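Local coordinates for protein Cif (Cell cycle inhibiting factor) (Escherichia coli, PDB 3EFY) that deamidates a glutamine side chain of host NEDD8 through its C-terminal catalytic part, shutting down cullin-RING ubiquitin ligases and arresting the host cell cycle, at residues A[56-61]-A[65-70]; A[117-122]-A[157-162]. All coordinates share one frame; numbering follows the deposited sequence.

Contact 1: residues A[56-61]-A[65-70]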
ATOM      1  N   VAL A  56       1.010  11.414  12.303  1.00 18.97           N
ATOM      2  CA  VAL A  56       1.064  11.876  10.908  1.00 18.85           C
ATOM      3  C   VAL A  56      -0.171  12.720  10.615  1.00 18.91           C
ATOM      4  O   VAL A  56      -1.297  12.353  11.008  1.00 17.51           O
ATOM      5  CB  VAL A  56       1.243  10.661   9.974  1.00 20.19           C
ATOM      6  CG1 VAL A  56       0.136   9.573  10.069  1.00 20.07           C
ATOM      7  CG2 VAL A  56       1.437  11.133   8.605  1.00 23.75           C
ATOM      8  N   LEU A  57       0.044  13.839   9.943  1.00 17.66           N
ATOM      9  CA  LEU A  57      -0.951  14.812   9.615  1.00 17.24           C
ATOM     10  C   LEU A  57      -1.068  14.947   8.109  1.00 18.33           C
ATOM     11  O   LEU A  57      -0.078  15.338   7.422  1.00 18.41           O
ATOM     12  CB  LEU A  57      -0.588  16.156  10.225  1.00 17.09           C
ATOM     13  CG  LEU A  57      -1.470  17.346   9.982  1.00 18.63           C
ATOM     14  CD1 LEU A  57      -2.815  17.222  10.757  1.00 19.19           C
ATOM     15  CD2 LEU A  57      -0.744  18.635  10.445  1.00 21.25           C
ATOM     16  N   ARG A  58      -2.266  14.622   7.584  1.00 17.19           N
ATOM     17  CA  ARG A  58      -2.531  14.859   6.155  1.00 16.22           C
ATOM     18  C   ARG A  58      -3.171  16.219   5.986  1.00 16.35           C
ATOM     19  O   ARG A  58      -4.162  16.527   6.647  1.00 17.80           O
ATOM     20  CB  ARG A  58      -3.456  13.787   5.563  1.00 16.33           C
ATOM     21  CG  ARG A  58      -3.542  13.915   4.045  1.00 16.60           C
ATOM     22  CD  ARG A  58      -4.725  13.134   3.540  1.00 17.32           C
ATOM     23  NE  ARG A  58      -4.791  13.074   2.076  1.00 18.84           N
ATOM     24  CZ  ARG A  58      -5.114  14.086   1.271  1.00 19.05           C
ATOM     25  NH1 ARG A  58      -5.378  15.287   1.753  1.00 19.09           N
ATOM     26  NH2 ARG A  58      -5.149  13.893  -0.048  1.00 19.57           N
ATOM     27  N   VAL A  59      -2.563  17.078   5.165  1.00 16.30           N
ATOM     28  CA  VAL A  59      -3.030  18.409   4.922  1.00 16.57           C
ATOM     29  C   VAL A  59      -3.626  18.581   3.532  1.00 17.65           C
ATOM     30  O   VAL A  59      -2.960  18.328   2.539  1.00 18.46           O
ATOM     31  CB  VAL A  59      -1.875  19.453   5.013  1.00 17.07           C
ATOM     32  CG1 VAL A  59      -2.440  20.872   4.921  1.00 16.30           C
ATOM     33  CG2 VAL A  59      -1.061  19.220   6.341  1.00 17.05           C
ATOM     34  N   ASN A  60      -4.861  19.046   3.499  1.00 18.99           N
ATOM     35  CA  ASN A  60      -5.549  19.435   2.242  1.00 19.52           C
ATOM     36  C   ASN A  60      -5.599  20.955   2.298  1.00 20.26           C
ATOM     37  O   ASN A  60      -6.367  21.552   3.063  1.00 20.28           O
ATOM     38  CB  ASN A  60      -6.945  18.782   2.224  1.00 19.82           C
ATOM     39  CG  ASN A  60      -7.361  18.261   0.887  1.00 25.82           C
ATOM     40  OD1 ASN A  60      -8.547  18.488   0.520  1.00 38.51           O
ATOM     41  ND2 ASN A  60      -6.515  17.511   0.156  1.00 21.65           N
ATOM     42  N   ASP A  61      -4.660  21.586   1.588  1.00 20.04           N
ATOM     43  CA  ASP A  61      -4.460  23.014   1.622  1.00 20.79           C
ATOM     44  C   ASP A  61      -5.142  23.649   0.411  1.00 22.57           C
ATOM     45  O   ASP A  61      -4.586  23.700  -0.662  1.00 22.40           O
ATOM     46  CB  ASP A  61      -2.939  23.259   1.653  1.00 19.91           C
ATOM     47  CG  ASP A  61      -2.521  24.693   1.840  1.00 22.68           C
ATOM     48  OD1 ASP A  61      -3.289  25.625   1.544  1.00 21.63           O
ATOM     49  OD2 ASP A  61      -1.332  24.866   2.278  1.00 21.77           O
ATOM     50  N   GLY A  65      -3.664  25.210  -2.898  1.00 24.43           N
ATOM     51  CA  GLY A  65      -4.076  24.240  -3.874  1.00 24.40           C
ATOM     52  C   GLY A  65      -3.159  23.025  -3.909  1.00 23.84           C
ATOM     53  O   GLY A  65      -2.662  22.606  -4.946  1.00 24.46           O
ATOM     54  N   HIS A  66      -2.959  22.399  -2.750  1.00 22.18           N
ATOM     55  CA  HIS A  66      -1.907  21.446  -2.630  1.00 20.91           C
ATOM     56  C   HIS A  66      -2.216  20.513  -1.425  1.00 18.90           C
ATOM     57  O   HIS A  66      -2.945  20.913  -0.548  1.00 23.60           O
ATOM     58  CB  HIS A  66      -0.628  22.237  -2.362  1.00 21.60           C
ATOM     59  CG  HIS A  66       0.594  21.399  -2.377  1.00 22.35           C
ATOM     60  ND1 HIS A  66       0.728  20.327  -3.230  1.00 24.04           N
ATOM     61  CD2 HIS A  66       1.754  21.475  -1.667  1.00 23.47           C
ATOM     62  CE1 HIS A  66       1.885  19.741  -2.981  1.00 21.32           C
ATOM     63  NE2 HIS A  66       2.550  20.446  -2.082  1.00 19.65           N
ATOM     64  N   ALA A  67      -1.814  19.270  -1.519  1.00 19.34           N
ATOM     65  CA  ALA A  67      -1.903  18.328  -0.382  1.00 18.30           C
ATOM     66  C   ALA A  67      -0.529  17.783  -0.034  1.00 18.63           C
ATOM     67  O   ALA A  67       0.329  17.605  -0.898  1.00 17.93           O
ATOM     68  CB  ALA A  67      -2.855  17.165  -0.720  1.00 20.02           C
ATOM     69  N   TYR A  68      -0.313  17.451   1.246  1.00 16.74           N
ATOM     70  CA  TYR A  68       1.015  17.050   1.697  1.00 16.40           C
ATOM     71  C   TYR A  68       0.922  16.455   3.108  1.00 16.94           C
ATOM     72  O   TYR A  68      -0.122  16.560   3.732  1.00 17.54           O
ATOM     73  CB  TYR A  68       2.002  18.241   1.654  1.00 16.57           C
ATOM     74  CG  TYR A  68       1.507  19.512   2.212  1.00 15.07           C
ATOM     75  CD1 TYR A  68       1.694  19.842   3.560  1.00 17.23           C
ATOM     76  CD2 TYR A  68       0.762  20.445   1.455  1.00 17.75           C
ATOM     77  CE1 TYR A  68       1.233  21.055   4.077  1.00 17.52           C
ATOM     78  CE2 TYR A  68       0.284  21.577   1.984  1.00 17.45           C
ATOM     79  CZ  TYR A  68       0.488  21.914   3.305  1.00 16.17           C
ATOM     80  OH  TYR A  68       0.006  23.116   3.786  1.00 19.00           O
ATOM     81  N   ILE A  69       2.018  15.869   3.573  1.00 16.19           N
ATOM     82  CA  ILE A  69       2.055  15.129   4.870  1.00 16.59           C
ATOM     83  C   ILE A  69       3.026  15.836   5.806  1.00 17.33           C
ATOM     84  O   ILE A  69       4.131  16.184   5.385  1.00 17.19           O
ATOM     85  CB  ILE A  69       2.515  13.722   4.670  1.00 16.50           C
ATOM     86  CG1 ILE A  69       1.636  12.913   3.683  1.00 19.42           C
ATOM     87  CG2 ILE A  69       2.561  12.999   6.037  1.00 17.86           C
ATOM     88  CD1 ILE A  69       0.166  12.905   4.051  1.00 20.50           C
ATOM     89  N   VAL A  70       2.647  15.997   7.080  1.00 16.54           N
ATOM     90  CA  VAL A  70       3.552  16.461   8.137  1.00 16.95           C
ATOM     91  C   VAL A  70       3.674  15.313   9.134  1.00 17.26           C
ATOM     92  O   VAL A  70       2.660  14.797   9.639  1.00 18.45           O
ATOM     93  CB  VAL A  70       3.044  17.684   8.789  1.00 17.11           C
ATOM     94  CG1 VAL A  70       4.018  18.127   9.934  1.00 20.05           C
ATOM     95  CG2 VAL A  70       2.895  18.823   7.777  1.00 18.96           C
TER

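Contact 2: residues A[117-122]-A[157-162]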
ATOM      1  N   CYS A 117       2.910  25.376  11.286  1.00 23.95           N
ATOM      2  CA  CYS A 117       1.721  25.878  11.936  1.00 25.31           C
ATOM      3  C   CYS A 117       1.501  27.394  11.774  1.00 24.19           C
ATOM      4  O   CYS A 117       0.383  27.880  11.564  1.00 24.85           O
ATOM      5  CB  CYS A 117       1.694  25.434  13.404  1.00 25.96           C
ATOM      6  SG  CYS A 117       1.402  23.643  13.503  1.00 31.86           S
ATOM      7  N   ASN A 118       2.575  28.154  11.853  1.00 24.43           N
ATOM      8  CA  ASN A 118       2.497  29.577  11.603  1.00 24.49           C
ATOM      9  C   ASN A 118       2.035  29.806  10.172  1.00 23.04           C
ATOM     10  O   ASN A 118       1.184  30.664   9.924  1.00 23.46           O
ATOM     11  CB  ASN A 118       3.847  30.238  11.805  1.00 25.72           C
ATOM     12  CG  ASN A 118       3.814  31.747  11.478  1.00 31.12           C
ATOM     13  OD1 ASN A 118       4.340  32.195  10.448  1.00 35.58           O
ATOM     14  ND2 ASN A 118       3.159  32.529  12.342  1.00 36.19           N
ATOM     15  N   TYR A 119       2.557  29.012   9.241  1.00 21.88           N
ATOM     16  CA  TYR A 119       2.097  29.088   7.840  1.00 22.47           C
ATOM     17  C   TYR A 119       0.579  28.856   7.728  1.00 21.98           C
ATOM     18  O   TYR A 119      -0.146  29.618   7.069  1.00 22.75           O
ATOM     19  CB  TYR A 119       2.925  28.124   6.894  1.00 21.35           C
ATOM     20  CG  TYR A 119       2.204  27.838   5.627  1.00 21.27           C
ATOM     21  CD1 TYR A 119       2.135  28.790   4.616  1.00 21.92           C
ATOM     22  CD2 TYR A 119       1.434  26.673   5.489  1.00 21.77           C
ATOM     23  CE1 TYR A 119       1.381  28.583   3.498  1.00 21.78           C
ATOM     24  CE2 TYR A 119       0.693  26.442   4.356  1.00 20.21           C
ATOM     25  CZ  TYR A 119       0.668  27.398   3.359  1.00 23.12           C
ATOM     26  OH  TYR A 119      -0.095  27.232   2.252  1.00 23.37           O
ATOM     27  N   PHE A 120       0.051  27.800   8.373  1.00 21.73           N
ATOM     28  CA  PHE A 120      -1.386  27.538   8.316  1.00 21.57           C
ATOM     29  C   PHE A 120      -2.163  28.763   8.802  1.00 22.97           C
ATOM     30  O   PHE A 120      -3.167  29.193   8.200  1.00 23.28           O
ATOM     31  CB  PHE A 120      -1.801  26.349   9.218  1.00 21.96           C
ATOM     32  CG  PHE A 120      -1.196  25.013   8.860  1.00 21.75           C
ATOM     33  CD1 PHE A 120      -0.868  24.661   7.589  1.00 21.05           C
ATOM     34  CD2 PHE A 120      -1.017  24.072   9.860  1.00 21.29           C
ATOM     35  CE1 PHE A 120      -0.316  23.452   7.332  1.00 20.12           C
ATOM     36  CE2 PHE A 120      -0.511  22.869   9.607  1.00 21.13           C
ATOM     37  CZ  PHE A 120      -0.144  22.530   8.354  1.00 19.92           C
ATOM     38  N   SER A 121      -1.685  29.327   9.905  1.00 23.21           N
ATOM     39  CA  SER A 121      -2.352  30.474  10.501  1.00 25.85           C
ATOM     40  C   SER A 121      -2.356  31.683   9.551  1.00 26.73           C
ATOM     41  O   SER A 121      -3.389  32.288   9.323  1.00 28.62           O
ATOM     42  CB  SER A 121      -1.708  30.839  11.835  1.00 27.45           C
ATOM     43  OG  SER A 121      -2.476  31.883  12.411  1.00 30.44           O
ATOM     44  N   CYS A 122      -1.208  31.993   8.980  1.00 27.12           N
ATOM     45  CA  CYS A 122      -1.105  33.100   8.011  1.00 28.35           C
ATOM     46  C   CYS A 122      -1.982  32.883   6.778  1.00 28.38           C
ATOM     47  O   CYS A 122      -2.750  33.759   6.404  1.00 29.05           O
ATOM     48  CB  CYS A 122       0.340  33.298   7.570  1.00 28.08           C
ATOM     49  SG  CYS A 122       1.420  33.903   8.860  1.00 34.71           S
ATOM     50  N   ASP A 157     -12.831  27.722   5.686  1.00 48.17           N
ATOM     51  CA  ASP A 157     -12.611  26.331   5.271  1.00 45.59           C
ATOM     52  C   ASP A 157     -11.556  26.124   4.170  1.00 41.46           C
ATOM     53  O   ASP A 157     -11.736  25.266   3.298  1.00 41.80           O
ATOM     54  CB  ASP A 157     -13.913  25.694   4.794  1.00 46.81           C
ATOM     55  CG  ASP A 157     -15.054  25.848   5.781  1.00 50.53           C
ATOM     56  OD1 ASP A 157     -14.803  26.013   7.010  1.00 54.35           O
ATOM     57  OD2 ASP A 157     -16.208  25.798   5.298  1.00 53.87           O
ATOM     58  N   ASN A 158     -10.465  26.882   4.228  1.00 36.36           N
ATOM     59  CA  ASN A 158      -9.338  26.696   3.326  1.00 32.66           C
ATOM     60  C   ASN A 158      -8.671  25.312   3.580  1.00 29.29           C
ATOM     61  O   ASN A 158      -8.378  24.567   2.648  1.00 29.17           O
ATOM     62  CB  ASN A 158      -8.325  27.824   3.561  1.00 32.80           C
ATOM     63  CG  ASN A 158      -8.841  29.174   3.059  1.00 35.21           C
ATOM     64  OD1 ASN A 158      -9.237  30.052   3.856  1.00 39.16           O
ATOM     65  ND2 ASN A 158      -8.892  29.312   1.738  1.00 35.14           N
ATOM     66  N   PHE A 159      -8.511  24.978   4.857  1.00 25.42           N
ATOM     67  CA  PHE A 159      -7.789  23.764   5.236  1.00 23.25           C
ATOM     68  C   PHE A 159      -8.730  22.662   5.704  1.00 22.15           C
ATOM     69  O   PHE A 159      -9.747  22.927   6.357  1.00 22.73           O
ATOM     70  CB  PHE A 159      -6.821  24.048   6.382  1.00 22.79           C
ATOM     71  CG  PHE A 159      -5.604  24.846   5.984  1.00 21.36           C
ATOM     72  CD1 PHE A 159      -4.513  24.212   5.431  1.00 21.16           C
ATOM     73  CD2 PHE A 159      -5.566  26.201   6.171  1.00 22.33           C
ATOM     74  CE1 PHE A 159      -3.367  24.905   5.070  1.00 21.76           C
ATOM     75  CE2 PHE A 159      -4.397  26.944   5.833  1.00 22.35           C
ATOM     76  CZ  PHE A 159      -3.312  26.295   5.249  1.00 24.03           C
ATOM     77  N   SER A 160      -8.351  21.427   5.407  1.00 21.42           N
ATOM     78  CA  SER A 160      -8.943  20.214   6.012  1.00 21.32           C
ATOM     79  C   SER A 160      -7.772  19.298   6.378  1.00 21.46           C
ATOM     80  O   SER A 160      -6.877  19.096   5.558  1.00 20.92           O
ATOM     81  CB  SER A 160      -9.791  19.494   4.978  1.00 21.18           C
ATOM     82  OG  SER A 160     -10.384  18.308   5.469  1.00 24.91           O
ATOM     83  N   PHE A 161      -7.799  18.738   7.580  1.00 19.21           N
ATOM     84  CA  PHE A 161      -6.727  17.907   8.073  1.00 18.68           C
ATOM     85  C   PHE A 161      -7.240  16.538   8.466  1.00 18.43           C
ATOM     86  O   PHE A 161      -8.408  16.363   8.826  1.00 18.99           O
ATOM     87  CB  PHE A 161      -6.106  18.518   9.310  1.00 18.92           C
ATOM     88  CG  PHE A 161      -5.520  19.887   9.083  1.00 18.48           C
ATOM     89  CD1 PHE A 161      -4.233  20.006   8.569  1.00 20.03           C
ATOM     90  CD2 PHE A 161      -6.238  21.031   9.400  1.00 18.91           C
ATOM     91  CE1 PHE A 161      -3.673  21.277   8.367  1.00 18.28           C
ATOM     92  CE2 PHE A 161      -5.683  22.283   9.236  1.00 19.77           C
ATOM     93  CZ  PHE A 161      -4.399  22.400   8.702  1.00 18.52           C
ATOM     94  N   GLN A 162      -6.343  15.555   8.419  1.00 17.54           N
ATOM     95  CA  GLN A 162      -6.570  14.244   9.068  1.00 18.70           C
ATOM     96  C   GLN A 162      -5.353  13.958   9.933  1.00 19.67           C
ATOM     97  O   GLN A 162      -4.203  14.152   9.485  1.00 19.48           O
ATOM     98  CB  GLN A 162      -6.754  13.123   8.063  1.00 18.69           C
ATOM     99  CG  GLN A 162      -7.950  13.375   7.129  1.00 18.51           C
ATOM    100  CD  GLN A 162      -8.131  12.298   6.091  1.00 21.19           C
ATOM    101  OE1 GLN A 162      -7.346  11.336   6.017  1.00 22.90           O
ATOM    102  NE2 GLN A 162      -9.200  12.421   5.290  1.00 23.04           N
TER

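Contact 1: residues A[56-61]-A[65-70]
The phenol of Tyr68 reaches across the hairpin to Asp61, its OH donating to Asp61 OD2 over 2.7 Å. OD2 is met on its anti side, 20° out of the carboxylate plane, while it lies at the edge of the ring. Val59 packs over one face of that ring: its CB stands 3.9 Å from the ring centroid, a CH-pi contact, and CG1 comes within 3.5 Å of CZ. Tyr68 chi1 of 46° sets CG between the backbone N and carbonyl carbon, swinging the ring toward the partner strand. The strands run antiparallel at 162°, and the hydrogen-bonded pairs Leu57-Val70, Val59-Tyr68 and Asp61-His66 fix the register. At the turn end Gly65 and His66 both face Asp61 in a G1 beta bulge; His66 N bonds Asp61 O at 2.9 Å, whereas the Gly65 N bond is weak. On the opposite face of the hairpin, Ile69 CD1 rests 3.8 Å from Arg58 CG, and Arg58 NE bonds Asn15 OD1. Tyr119 OH also bonds Asp61 OD2. Two hydroxyls on one buried carboxylate oxygen would probably stabilise its charge, and the bonded strand pair holds His66, probably an active-site residue, with NE2 bonded to Gln86, beside Cys10.

Contact 2: residues A[117-122]-A[157-162]
In Phe120, Phe159 and Phe161 alike, CG lies anti to the carbonyl carbon (Phe120 chi1 -62°), and the three rings converge between helix 113-124 and strand 159-166. The edge of Phe120 is directed at the face of Phe159 in an offset edge-to-face pair, with centroids 5.1 Å apart and planes inclined at 64°; CD1 makes the nearest side-chain approach, 3.6 Å from Phe159 CE1. Phe161 presents its own edge to a face of Phe120, with centroids 5.0 Å apart. There Phe161 CE1 sits above the ring plane, offset toward the rim, and 3.7 Å from Phe120 CZ. Phe120 thus offers an edge to one phenylalanine and a face to the other, completing an aromatic cluster. The Phe159 ring also reaches the helix backbone, where its CE2 is 3.5 Å from Phe120 O. Tyr119 adds a looser apolar touch, CE2 to Phe159 CZ at 4.1 Å, and its OH is hydrogen-bonded to Asp61 OD2. The short helix and strand axes stay 11.3 Å apart at closest, a gap bridged by these rings. Leu39 of helix 39-47 packs on both Phe120 and Phe161, Val59 of strand 54-61 touches the same two rings, and helix 130-137 packs against Tyr119, so the cluster joins helix 113-124 to strand 159-166, an outermost strand of the sheet within this chain.

How the contacts relate
Both contacts are buried, but the centre of contact 1 lies about 4 Å from the centre of the chain and that of contact 2 about 12 Å, the two centres being about 9 Å apart. Contact 1 pairs neighbouring strands through backbone hydrogen bonds, regular up to a bulge at the turn end, plus one side-chain bond; contact 2 packs a helix on the sheet mainly through aromatic side chains. They share a sheet, since strand 54-61 lies between 66-72 and 159-166, and Arg58 N meets Gln162 O at 2.8 Å, probably a hydrogen bond. Asp61 also joins them, Phe159 CE1 packing 3.3 Å from its CG. Only contact 1 contains a probable active-site residue, His66.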